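PDB 3TMG: glycine betaine, L-proline ABC transporter, glycine/betaine/L-proline-binding protein (ProX) from Borrelia burgdorferi, which binds glycine betaine and probably hands it to a membrane ABC transporter for uptake of betaine-like amines. Local coordinates for residues F79-E82 against K87-D90; V89-N94 against D223-F228; F188-I193 against L241-D246; D246-P249 against R254-V257. All coordinates share one frame; numbering follows the deposited sequence.

Contact 1: residues F79-E82 against K87-D90; sequences FYYE and KFVD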
loop_
_atom_site.group_PDB
_atom_site.type_symbol
_atom_site.label_atom_id
_atom_site.label_comp_id
_atom_site.label_asym_id
_atom_site.label_seq_id
_atom_site.Cartn_x
_atom_site.Cartn_y
_atom_site.Cartn_z
ATOM N N PHE A 79 1.497 -14.546 2.284
ATOM C CA PHE A 79 2.418 -15.165 3.242
ATOM C C PHE A 79 1.966 -14.853 4.673
ATOM O O PHE A 79 1.951 -15.760 5.518
ATOM C CB PHE A 79 3.856 -14.707 2.942
ATOM C CG PHE A 79 4.875 -15.139 3.962
ATOM C CD1 PHE A 79 5.452 -16.413 3.890
ATOM C CD2 PHE A 79 5.276 -14.264 4.971
ATOM C CE1 PHE A 79 6.402 -16.822 4.846
ATOM C CE2 PHE A 79 6.226 -14.642 5.906
ATOM C CZ PHE A 79 6.788 -15.934 5.849
ATOM N N TYR A 80 1.561 -13.603 4.947
ATOM C CA TYR A 80 1.098 -13.227 6.298
ATOM C C TYR A 80 -0.358 -13.572 6.618
ATOM O O TYR A 80 -0.686 -14.005 7.718
ATOM C CB TYR A 80 1.306 -11.723 6.526
ATOM C CG TYR A 80 2.738 -11.293 6.333
ATOM C CD1 TYR A 80 3.750 -11.646 7.264
ATOM C CD2 TYR A 80 3.112 -10.570 5.188
ATOM C CE1 TYR A 80 5.062 -11.250 7.052
ATOM C CE2 TYR A 80 4.425 -10.170 4.981
ATOM C CZ TYR A 80 5.386 -10.488 5.933
ATOM O OH TYR A 80 6.696 -10.077 5.716
ATOM N N TYR A 81 -1.231 -13.352 5.646
ATOM C CA TYR A 81 -2.680 -13.421 5.846
ATOM C C TYR A 81 -3.149 -14.862 6.074
ATOM O O TYR A 81 -3.926 -15.143 6.985
ATOM C CB TYR A 81 -3.332 -12.808 4.600
ATOM C CG TYR A 81 -4.825 -12.727 4.619
ATOM C CD1 TYR A 81 -5.608 -13.880 4.433
ATOM C CD2 TYR A 81 -5.478 -11.490 4.776
ATOM C CE1 TYR A 81 -6.990 -13.826 4.471
ATOM C CE2 TYR A 81 -6.874 -11.443 4.789
ATOM C CZ TYR A 81 -7.612 -12.599 4.629
ATOM O OH TYR A 81 -9.001 -12.593 4.635
ATOM N N GLU A 82 -2.686 -15.777 5.229
ATOM C CA GLU A 82 -3.029 -17.195 5.349
ATOM C C GLU A 82 -2.661 -17.761 6.705
ATOM O O GLU A 82 -3.379 -18.602 7.240
ATOM C CB GLU A 82 -2.325 -18.005 4.274
ATOM C CG GLU A 82 -2.914 -17.808 2.886
ATOM C CD GLU A 82 -4.168 -18.625 2.704
ATOM O OE1 GLU A 82 -4.997 -18.652 3.647
ATOM O OE2 GLU A 82 -4.309 -19.250 1.625
ATOM N N LYS A 87 -7.278 -15.178 13.332
ATOM C CA LYS A 87 -7.085 -14.260 14.446
ATOM C C LYS A 87 -7.446 -12.801 14.125
ATOM O O LYS A 87 -7.149 -11.920 14.912
ATOM C CB LYS A 87 -5.634 -14.315 14.960
ATOM C CG LYS A 87 -5.129 -15.679 15.394
ATOM C CD LYS A 87 -5.589 -16.026 16.799
ATOM C CE LYS A 87 -4.755 -17.176 17.359
ATOM N NZ LYS A 87 -3.291 -16.881 17.293
ATOM N N PHE A 88 -8.062 -12.534 12.987
ATOM C CA PHE A 88 -8.555 -11.187 12.713
ATOM C C PHE A 88 -9.861 -11.254 11.923
ATOM O O PHE A 88 -10.281 -12.347 11.495
ATOM C CB PHE A 88 -7.479 -10.326 11.998
ATOM C CG PHE A 88 -6.945 -10.922 10.709
ATOM C CD1 PHE A 88 -7.740 -11.003 9.567
ATOM C CD2 PHE A 88 -5.624 -11.343 10.624
ATOM C CE1 PHE A 88 -7.250 -11.562 8.376
ATOM C CE2 PHE A 88 -5.104 -11.869 9.431
ATOM C CZ PHE A 88 -5.919 -11.981 8.293
ATOM N N VAL A 89 -10.527 -10.118 11.755
ATOM C CA VAL A 89 -11.763 -10.087 10.948
ATOM C C VAL A 89 -11.505 -9.267 9.688
ATOM O O VAL A 89 -11.080 -8.124 9.787
ATOM C CB VAL A 89 -12.962 -9.439 11.688
ATOM C CG1 VAL A 89 -14.224 -9.608 10.853
ATOM C CG2 VAL A 89 -13.182 -10.080 13.053
ATOM N N ASP A 90 -11.769 -9.849 8.524
ATOM C CA ASP A 90 -11.546 -9.151 7.269
ATOM C C ASP A 90 -12.861 -8.472 6.899
ATOM O O ASP A 90 -13.846 -9.171 6.612
ATOM C CB ASP A 90 -11.156 -10.176 6.203
ATOM C CG ASP A 90 -10.778 -9.535 4.848
ATOM O OD1 ASP A 90 -11.181 -8.381 4.551
ATOM O OD2 ASP A 90 -10.042 -10.214 4.073
#

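Contact 2: residues V89-N94 against D223-F228; sequences VDLGAN and DAYYVF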
loop_
_atom_site.group_PDB
_atom_site.type_symbol
_atom_site.label_atom_id
_atom_site.label_comp_id
_atom_site.label_asym_id
_atom_site.label_seq_id
_atom_site.Cartn_x
_atom_site.Cartn_y
_atom_site.Cartn_z
ATOM N N VAL A 89 -10.527 -10.118 11.755
ATOM C CA VAL A 89 -11.763 -10.087 10.948
ATOM C C VAL A 89 -11.505 -9.267 9.688
ATOM O O VAL A 89 -11.080 -8.124 9.787
ATOM C CB VAL A 89 -12.962 -9.439 11.688
ATOM C CG1 VAL A 89 -14.224 -9.608 10.853
ATOM C CG2 VAL A 89 -13.182 -10.080 13.053
ATOM N N ASP A 90 -11.769 -9.849 8.524
ATOM C CA ASP A 90 -11.546 -9.151 7.269
ATOM C C ASP A 90 -12.861 -8.472 6.899
ATOM O O ASP A 90 -13.846 -9.171 6.612
ATOM C CB ASP A 90 -11.156 -10.176 6.203
ATOM C CG ASP A 90 -10.778 -9.535 4.848
ATOM O OD1 ASP A 90 -11.181 -8.381 4.551
ATOM O OD2 ASP A 90 -10.042 -10.214 4.073
ATOM N N LEU A 91 -12.891 -7.139 6.880
ATOM C CA LEU A 91 -14.180 -6.444 6.696
ATOM C C LEU A 91 -14.564 -6.234 5.229
ATOM O O LEU A 91 -15.694 -5.833 4.939
ATOM C CB LEU A 91 -14.213 -5.117 7.443
ATOM C CG LEU A 91 -13.937 -5.181 8.941
ATOM C CD1 LEU A 91 -14.057 -3.798 9.592
ATOM C CD2 LEU A 91 -14.838 -6.200 9.631
ATOM N N GLY A 92 -13.640 -6.541 4.314
ATOM C CA GLY A 92 -13.836 -6.266 2.887
ATOM C C GLY A 92 -12.856 -5.233 2.383
ATOM O O GLY A 92 -11.920 -4.897 3.105
ATOM N N ALA A 93 -13.078 -4.707 1.166
ATOM C CA ALA A 93 -12.095 -3.842 0.498
ATOM C C ALA A 93 -12.366 -2.413 0.896
ATOM O O ALA A 93 -13.533 -2.005 0.950
ATOM C CB ALA A 93 -12.202 -3.969 -1.037
ATOM N N ASN A 94 -11.299 -1.648 1.145
ATOM C CA ASN A 94 -11.444 -0.176 1.232
ATOM C C ASN A 94 -11.041 0.530 -0.072
ATOM O O ASN A 94 -11.233 1.748 -0.218
ATOM C CB ASN A 94 -10.644 0.388 2.417
ATOM C CG ASN A 94 -9.159 0.105 2.321
ATOM O OD1 ASN A 94 -8.496 0.510 1.363
ATOM N ND2 ASN A 94 -8.625 -0.562 3.338
ATOM N N ASP A 223 -18.500 2.040 17.462
ATOM C CA ASP A 223 -18.232 3.239 16.666
ATOM C C ASP A 223 -16.925 3.127 15.868
ATOM O O ASP A 223 -16.885 3.526 14.672
ATOM C CB ASP A 223 -18.222 4.480 17.552
ATOM C CG ASP A 223 -19.616 4.837 18.073
ATOM O OD1 ASP A 223 -20.627 4.336 17.544
ATOM O OD2 ASP A 223 -19.677 5.621 19.013
ATOM N N ALA A 224 -15.869 2.594 16.505
ATOM C CA ALA A 224 -14.579 2.423 15.814
ATOM C C ALA A 224 -14.699 1.340 14.755
ATOM O O ALA A 224 -14.213 1.517 13.649
ATOM C CB ALA A 224 -13.417 2.104 16.763
ATOM N N TYR A 225 -15.356 0.230 15.100
ATOM C CA TYR A 225 -15.668 -0.827 14.124
ATOM C C TYR A 225 -16.388 -0.278 12.897
ATOM O O TYR A 225 -16.011 -0.589 11.758
ATOM C CB TYR A 225 -16.509 -1.915 14.793
ATOM C CG TYR A 225 -16.875 -3.058 13.881
ATOM C CD1 TYR A 225 -18.006 -2.989 13.067
ATOM C CD2 TYR A 225 -16.078 -4.199 13.809
ATOM C CE1 TYR A 225 -18.345 -4.041 12.204
ATOM C CE2 TYR A 225 -16.412 -5.259 12.966
ATOM C CZ TYR A 225 -17.550 -5.182 12.169
ATOM O OH TYR A 225 -17.897 -6.219 11.300
ATOM N N TYR A 226 -17.403 0.549 13.129
ATOM C CA TYR A 226 -18.205 1.128 12.055
ATOM C C TYR A 226 -17.332 1.921 11.085
ATOM O O TYR A 226 -17.470 1.760 9.881
ATOM C CB TYR A 226 -19.315 2.009 12.663
ATOM C CG TYR A 226 -20.276 2.637 11.677
ATOM C CD1 TYR A 226 -19.854 3.665 10.822
ATOM C CD2 TYR A 226 -21.634 2.222 11.619
ATOM C CE1 TYR A 226 -20.729 4.249 9.926
ATOM C CE2 TYR A 226 -22.524 2.813 10.741
ATOM C CZ TYR A 226 -22.072 3.830 9.919
ATOM O OH TYR A 226 -22.960 4.388 9.024
ATOM N N VAL A 227 -16.404 2.745 11.597
ATOM C CA VAL A 227 -15.534 3.515 10.712
ATOM C C VAL A 227 -14.640 2.576 9.875
ATOM O O VAL A 227 -14.539 2.731 8.647
ATOM C CB VAL A 227 -14.677 4.528 11.488
ATOM C CG1 VAL A 227 -13.740 5.262 10.556
ATOM C CG2 VAL A 227 -15.585 5.504 12.237
ATOM N N PHE A 228 -13.997 1.601 10.520
ATOM C CA PHE A 228 -13.216 0.622 9.763
ATOM C C PHE A 228 -14.077 -0.087 8.695
ATOM O O PHE A 228 -13.611 -0.352 7.559
ATOM C CB PHE A 228 -12.559 -0.420 10.694
ATOM C CG PHE A 228 -11.344 0.099 11.470
ATOM C CD1 PHE A 228 -10.196 0.535 10.799
ATOM C CD2 PHE A 228 -11.339 0.109 12.857
ATOM C CE1 PHE A 228 -9.072 0.988 11.505
ATOM C CE2 PHE A 228 -10.219 0.575 13.577
ATOM C CZ PHE A 228 -9.078 0.996 12.898
#

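Contact 3: residues F188-I193 against L241-D246; sequences FSRYDI and LMDKND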
loop_
_atom_site.group_PDB
_atom_site.type_symbol
_atom_site.label_atom_id
_atom_site.label_comp_id
_atom_site.label_asym_id
_atom_site.label_seq_id
_atom_site.Cartn_x
_atom_site.Cartn_y
_atom_site.Cartn_z
ATOM N N PHE A 188 3.160 6.398 -12.240
ATOM C CA PHE A 188 2.629 6.146 -13.582
ATOM C C PHE A 188 2.178 7.399 -14.315
ATOM O O PHE A 188 2.151 7.428 -15.550
ATOM C CB PHE A 188 1.497 5.082 -13.514
ATOM C CG PHE A 188 2.038 3.711 -13.277
ATOM C CD1 PHE A 188 2.516 2.972 -14.348
ATOM C CD2 PHE A 188 2.134 3.185 -11.991
ATOM C CE1 PHE A 188 3.082 1.716 -14.136
ATOM C CE2 PHE A 188 2.699 1.931 -11.783
ATOM C CZ PHE A 188 3.171 1.201 -12.863
ATOM N N SER A 189 1.874 8.470 -13.595
ATOM C CA SER A 189 1.606 9.709 -14.329
ATOM C C SER A 189 2.793 10.651 -14.423
ATOM O O SER A 189 2.901 11.408 -15.376
ATOM C CB SER A 189 0.363 10.404 -13.802
ATOM O OG SER A 189 0.539 10.637 -12.436
ATOM N N ARG A 190 3.715 10.584 -13.461
ATOM C CA ARG A 190 4.861 11.469 -13.445
ATOM C C ARG A 190 5.933 10.957 -14.415
ATOM O O ARG A 190 6.655 11.735 -15.026
ATOM C CB ARG A 190 5.439 11.591 -12.014
ATOM C CG ARG A 190 6.408 12.759 -11.868
ATOM C CD ARG A 190 6.935 12.949 -10.444
ATOM N NE ARG A 190 5.906 13.225 -9.429
ATOM C CZ ARG A 190 6.185 13.253 -8.121
ATOM N NH1 ARG A 190 7.431 13.029 -7.720
ATOM N NH2 ARG A 190 5.244 13.496 -7.214
ATOM N N TYR A 191 6.063 9.631 -14.504
ATOM C CA TYR A 191 7.032 8.993 -15.408
ATOM C C TYR A 191 6.330 8.214 -16.515
ATOM O O TYR A 191 5.189 7.855 -16.361
ATOM C CB TYR A 191 7.954 8.045 -14.640
ATOM C CG TYR A 191 8.596 8.699 -13.446
ATOM C CD1 TYR A 191 9.516 9.767 -13.614
ATOM C CD2 TYR A 191 8.330 8.249 -12.161
ATOM C CE1 TYR A 191 10.117 10.360 -12.513
ATOM C CE2 TYR A 191 8.931 8.838 -11.061
ATOM C CZ TYR A 191 9.797 9.903 -11.244
ATOM O OH TYR A 191 10.396 10.488 -10.150
ATOM N N ASP A 192 7.040 7.973 -17.620
ATOM C CA ASP A 192 6.577 7.128 -18.690
ATOM C C ASP A 192 7.155 5.739 -18.425
ATOM O O ASP A 192 8.275 5.433 -18.817
ATOM C CB ASP A 192 7.024 7.705 -20.039
ATOM C CG ASP A 192 6.419 6.990 -21.195
ATOM O OD1 ASP A 192 5.587 6.086 -20.980
ATOM O OD2 ASP A 192 6.775 7.324 -22.332
ATOM N N ILE A 193 6.363 4.905 -17.745
ATOM C CA ILE A 193 6.785 3.599 -17.298
ATOM C C ILE A 193 5.689 2.566 -17.634
ATOM O O ILE A 193 4.549 2.944 -17.870
ATOM C CB ILE A 193 7.036 3.594 -15.769
ATOM C CG1 ILE A 193 5.861 4.242 -14.987
ATOM C CG2 ILE A 193 8.359 4.299 -15.462
ATOM C CD1 ILE A 193 5.923 4.017 -13.468
ATOM N N LEU A 241 -3.658 12.954 -3.154
ATOM C CA LEU A 241 -3.115 13.020 -1.808
ATOM C C LEU A 241 -1.725 12.393 -1.740
ATOM O O LEU A 241 -0.821 12.980 -1.107
ATOM C CB LEU A 241 -4.068 12.413 -0.784
ATOM C CG LEU A 241 -3.607 12.435 0.685
ATOM C CD1 LEU A 241 -3.261 13.879 1.142
ATOM C CD2 LEU A 241 -4.672 11.836 1.602
ATOM N N MET A 242 -1.552 11.204 -2.345
ATOM C CA MET A 242 -0.222 10.543 -2.375
ATOM C C MET A 242 0.790 11.482 -3.083
ATOM O O MET A 242 1.920 11.701 -2.600
ATOM C CB MET A 242 -0.305 9.200 -3.122
ATOM C CG MET A 242 -1.128 8.095 -2.432
ATOM S SD MET A 242 -1.118 6.638 -3.536
ATOM C CE MET A 242 0.666 6.518 -3.880
ATOM N N ASP A 243 0.345 12.081 -4.196
ATOM C CA ASP A 243 1.211 12.979 -4.988
ATOM C C ASP A 243 1.633 14.228 -4.165
ATOM O O ASP A 243 2.824 14.613 -4.111
ATOM C CB ASP A 243 0.509 13.378 -6.290
ATOM C CG ASP A 243 1.372 14.276 -7.148
ATOM O OD1 ASP A 243 2.417 13.794 -7.662
ATOM O OD2 ASP A 243 1.028 15.449 -7.283
ATOM N N LYS A 244 0.654 14.828 -3.496
ATOM C CA LYS A 244 0.862 16.046 -2.678
ATOM C C LYS A 244 1.839 15.741 -1.532
ATOM O O LYS A 244 2.742 16.554 -1.275
ATOM C CB LYS A 244 -0.483 16.578 -2.149
ATOM C CG LYS A 244 -0.439 17.823 -1.252
ATOM C CD LYS A 244 -1.865 18.363 -1.020
ATOM C CE LYS A 244 -1.997 19.371 0.138
ATOM N NZ LYS A 244 -1.128 20.558 -0.027
ATOM N N ASN A 245 1.625 14.613 -0.843
ATOM C CA ASN A 245 2.516 14.142 0.244
ATOM C C ASN A 245 3.953 13.917 -0.228
ATOM O O ASN A 245 4.897 14.349 0.444
ATOM C CB ASN A 245 2.012 12.840 0.899
ATOM C CG ASN A 245 0.846 13.074 1.829
ATOM O OD1 ASN A 245 0.585 14.202 2.193
ATOM N ND2 ASN A 245 0.123 11.998 2.206
ATOM N N ASP A 246 4.099 13.313 -1.421
ATOM C CA ASP A 246 5.424 13.177 -2.027
ATOM C C ASP A 246 6.086 14.553 -2.265
ATOM O O ASP A 246 7.298 14.742 -2.041
ATOM C CB ASP A 246 5.376 12.380 -3.351
ATOM C CG ASP A 246 6.720 12.378 -4.057
ATOM O OD1 ASP A 246 7.554 11.564 -3.634
ATOM O OD2 ASP A 246 6.970 13.171 -4.997
HETATM O O HOH W 1 3.243 13.797 -10.172
#

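Contact 4: residues D246-P249 against R254-V257; sequences DKEP and RNAV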
loop_
_atom_site.group_PDB
_atom_site.type_symbol
_atom_site.label_atom_id
_atom_site.label_comp_id
_atom_site.label_asym_id
_atom_site.label_seq_id
_atom_site.Cartn_x
_atom_site.Cartn_y
_atom_site.Cartn_z
ATOM N N ASP A 246 4.099 13.313 -1.421
ATOM C CA ASP A 246 5.424 13.177 -2.027
ATOM C C ASP A 246 6.086 14.553 -2.265
ATOM O O ASP A 246 7.298 14.742 -2.041
ATOM C CB ASP A 246 5.376 12.380 -3.351
ATOM C CG ASP A 246 6.720 12.378 -4.057
ATOM O OD1 ASP A 246 7.554 11.564 -3.634
ATOM O OD2 ASP A 246 6.970 13.171 -4.997
ATOM N N LYS A 247 5.314 15.527 -2.718
ATOM C CA LYS A 247 5.878 16.851 -3.007
ATOM C C LYS A 247 6.056 17.685 -1.742
ATOM O O LYS A 247 6.733 18.708 -1.775
ATOM C CB LYS A 247 4.970 17.619 -3.986
ATOM C CG LYS A 247 4.846 16.945 -5.341
ATOM C CD LYS A 247 3.826 17.668 -6.237
ATOM C CE LYS A 247 3.987 17.175 -7.661
ATOM N NZ LYS A 247 2.718 17.377 -8.433
ATOM N N GLU A 248 5.465 17.232 -0.636
ATOM C CA GLU A 248 5.501 17.989 0.627
ATOM C C GLU A 248 5.961 17.062 1.727
ATOM O O GLU A 248 5.179 16.704 2.577
ATOM C CB GLU A 248 4.124 18.602 0.943
ATOM C CG GLU A 248 3.688 19.603 -0.118
ATOM C CD GLU A 248 2.268 20.142 0.015
ATOM O OE1 GLU A 248 1.487 19.701 0.871
ATOM O OE2 GLU A 248 1.919 21.050 -0.794
ATOM N N PRO A 249 7.246 16.646 1.698
ATOM C CA PRO A 249 7.631 15.588 2.661
ATOM C C PRO A 249 7.382 16.018 4.116
ATOM O O PRO A 249 7.648 17.176 4.483
ATOM C CB PRO A 249 9.135 15.369 2.407
ATOM C CG PRO A 249 9.581 16.427 1.485
ATOM C CD PRO A 249 8.371 17.069 0.843
ATOM N N ARG A 254 -0.828 17.013 8.442
ATOM C CA ARG A 254 -1.438 18.273 8.036
ATOM C C ARG A 254 -2.256 18.099 6.741
ATOM O O ARG A 254 -3.366 18.633 6.629
ATOM C CB ARG A 254 -0.370 19.364 7.840
ATOM C CG ARG A 254 -0.934 20.735 7.504
ATOM C CD ARG A 254 0.102 21.585 6.749
ATOM N NE ARG A 254 0.371 21.052 5.389
ATOM C CZ ARG A 254 1.374 21.457 4.613
ATOM N NH1 ARG A 254 2.262 22.345 5.067
ATOM N NH2 ARG A 254 1.521 20.947 3.413
ATOM N N ASN A 255 -1.700 17.381 5.758
ATOM C CA ASN A 255 -2.414 17.161 4.491
ATOM C C ASN A 255 -3.641 16.269 4.655
ATOM O O ASN A 255 -4.657 16.482 3.963
ATOM C CB ASN A 255 -1.486 16.588 3.413
ATOM C CG ASN A 255 -0.445 17.599 2.988
ATOM O OD1 ASN A 255 -0.584 18.797 3.281
ATOM N ND2 ASN A 255 0.627 17.124 2.366
ATOM N N ALA A 256 -3.598 15.357 5.620
ATOM C CA ALA A 256 -4.817 14.588 5.987
ATOM C C ALA A 256 -5.885 15.488 6.631
ATOM O O ALA A 256 -7.093 15.307 6.373
ATOM C CB ALA A 256 -4.455 13.410 6.913
ATOM N N VAL A 257 -5.471 16.400 7.511
ATOM C CA VAL A 257 -6.411 17.349 8.080
ATOM C C VAL A 257 -7.121 18.116 6.944
ATOM O O VAL A 257 -8.355 18.200 6.924
ATOM C CB VAL A 257 -5.724 18.304 9.080
ATOM C CG1 VAL A 257 -6.678 19.437 9.487
ATOM C CG2 VAL A 257 -5.257 17.522 10.296
#

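Contact 1: residues F79-E82 against K87-D90
Tyr-81 makes both links of this contact, its ring lying against Phe-88 and its hydroxyl reaching Asp-90. The two rings form a T-shaped pair, centroids 5.0 Å apart and planes at 66°, with the edge of Phe-88 turned to one face of Tyr-81. Within the pair Phe-88 CZ comes 3.6 Å from Tyr-81 CD2, nearer the rim of the tyrosine ring than its middle. At the edge of the same ring, Tyr-81 OH donates a 2.7 Å hydrogen bond to Asp-90 OD2, which takes it on its anti lone pair. Tyrosine suits the site because it offers an apolar face and a polar end at once. Its CG stands opposite the backbone N (chi1 -178°), which carries the ring from the helix toward the strand. Phe-88 instead holds its CG in the crowded position between N and carbonyl carbon (chi1 56°), and this turns its ring edge to the tyrosine. In the second shell, Asp-90 OD1 is held by His-210, which helps to fix the carboxylate and would probably stabilise its charge. Leu-212 lies against Tyr-81, Phe-88 and Asp-90 alike. Helix 78-84 joins strands 67-73 and 88-105, which run parallel on the two flanks of antiparallel strand 207-214: a beta-alpha-beta crossover, consistent with the type II periplasmic binding protein fold.

Contact 2: residues V89-N94 against D223-F228
Leu-91 and Phe-228 mark the closest backbone approach, their CA atoms 7.8 Å apart, where strand 89-93 passes helix 223-228. The strand is not regular here. Leu-91 has a nearly helical psi of -8°, Gly-92 follows with a positive phi of 114°, and both pair through their backbones with Thr-211, consistent with a G1 beta bulge. Glycine fits because a CB at those angles would press on the preceding carbonyl oxygen. An Asx turn accompanies the bulge: the N of Gly-92 donates to Asp-90 OD1 over 3.1 Å.

Leu-91 carries the contact, its two methyls divided between two residues that lie nearly one helical turn apart. CD2 meets the phenolic end of Tyr-225, 3.5 Å from its OH and 3.8 Å from its CE2, in ordinary van der Waals contact. Leu-91 CD1 settles against the base of the phenylalanine, 3.8 Å from Phe-228 C and 3.9 Å from Phe-228 CB. A branched leucine is apt for such a forked touch. The tyrosine extends its CG opposite its backbone N (chi1 -179°), an arrangement that swings its hydroxyl end to the strand although its CB is set to one side. The Phe-228 ring, by contrast, leads away from the leucine.

Val-213 of strand 207-214 touches both Leu-91 and Phe-228, while Leu-217 of helix 217-220 packs on Phe-228 and Glu-218 on Tyr-225. Farther round, Ala-224 and Val-227 rest on Phe-39, so adjoining sides of helix 222-230 meet helix 26-41 and the strand.

Contact 3: residues F188-I193 against L241-D246
Arg-190 reaches Asp-243 and Asp-246 from the C-terminal end of the short helix 187-190. Two residues earlier, Phe-188 has one face of its ring covered by Ile-193 CD1. Arg-190 itself leaves the backbone extended and bends at chi3 (-61°), which brings its guanidinium edge to both acids. NH1 and NH2 each lie 2.8 Å from Asp-246 OD2, an end-on grip on a single oxygen, approached from one face of the carboxylate plane. NH2 also bonds to Asp-243 OD1 at 2.9 Å, with an N-H...O angle of 166°. On the NE side a water accepts from Arg-190 NE and donates to Asp-243 OD1, 2.6 Å away. Arginine suits the place since its flat, five-hydrogen edge can serve all these acceptors together. Beyond it, Tyr-191 leaves helical geometry and the chain turns toward strand 193-195. Trp-186 makes a cation-pi contact with Arg-190, and Lys-247 pairs with Asp-243 OD2. Two acids spaced three apart on helix 235-247 thus share one arginine from what appears to be the other lobe, a charged bridge in this betaine-bound structure; the shared positive charge would probably offset the repulsion between the two carboxylates.

Contact 4: residues D246-P249 against R254-V257
Glu-248 meets Arg-254 and Asn-255 across the short link between two helices. Its CB lies 4.1 Å from Asn-255 ND2, a loose touch at the root of the side chain. CG follows opposite the carbonyl carbon (chi1 -62°), and the chain runs on extended, so that the carboxylate is delivered straight to the start of helix 252-262. CD comes 3.6 Å from Arg-254 NH2. At the tip, OE1 forms a salt bridge with Arg-254 NH2, 2.8 Å away, lying at the edge of the guanidinium, with the two flat groups almost perpendicular. The same OE1 takes a weak hydrogen bond of 3.1 Å from Asn-255 ND2.

The arginine is itself set by its neighbour. Its NE (3.2 Å) and NH2 (3.0 Å) both donate to Asn-255 OD1, a side-on grip that holds the guanidinium where NH2 can face the glutamate. Asparagine suits the middle place because its amide can accept from the arginine while offering N-H to acids and carbonyls. The main partner of that ND2 is Asn-245 OD1 on helix 235-247, and Lys-244 NZ pairs with Glu-248 OE1 as well. One carboxylate oxygen therefore gathers two cations and an amide, an environment that would probably keep Glu-248 ionised and that ties the end of one helix to the beginning of the next.

Contacts 1, 2 and 4 are partly buried, contact 3 is a surface contact. Contacts 1 and 2 share strand 88-105; contacts 3 and 4 meet on helix 235-247, share Asp-246 and have centres 13 Å apart. Contact 4 runs from an exposed arginine to a buried asparagine. Contacts 1 and 3 fall on opposite sides of the chain's centre. Chemistry follows place: contact 2 is van der Waals packing round a leucine, between strand and helix, contact 1 mixes aromatic packing with one polar bond, and the other two rest on ion pairs. Contacts 1 and 4 each link elements close in sequence, contacts 2 and 3 distant ones.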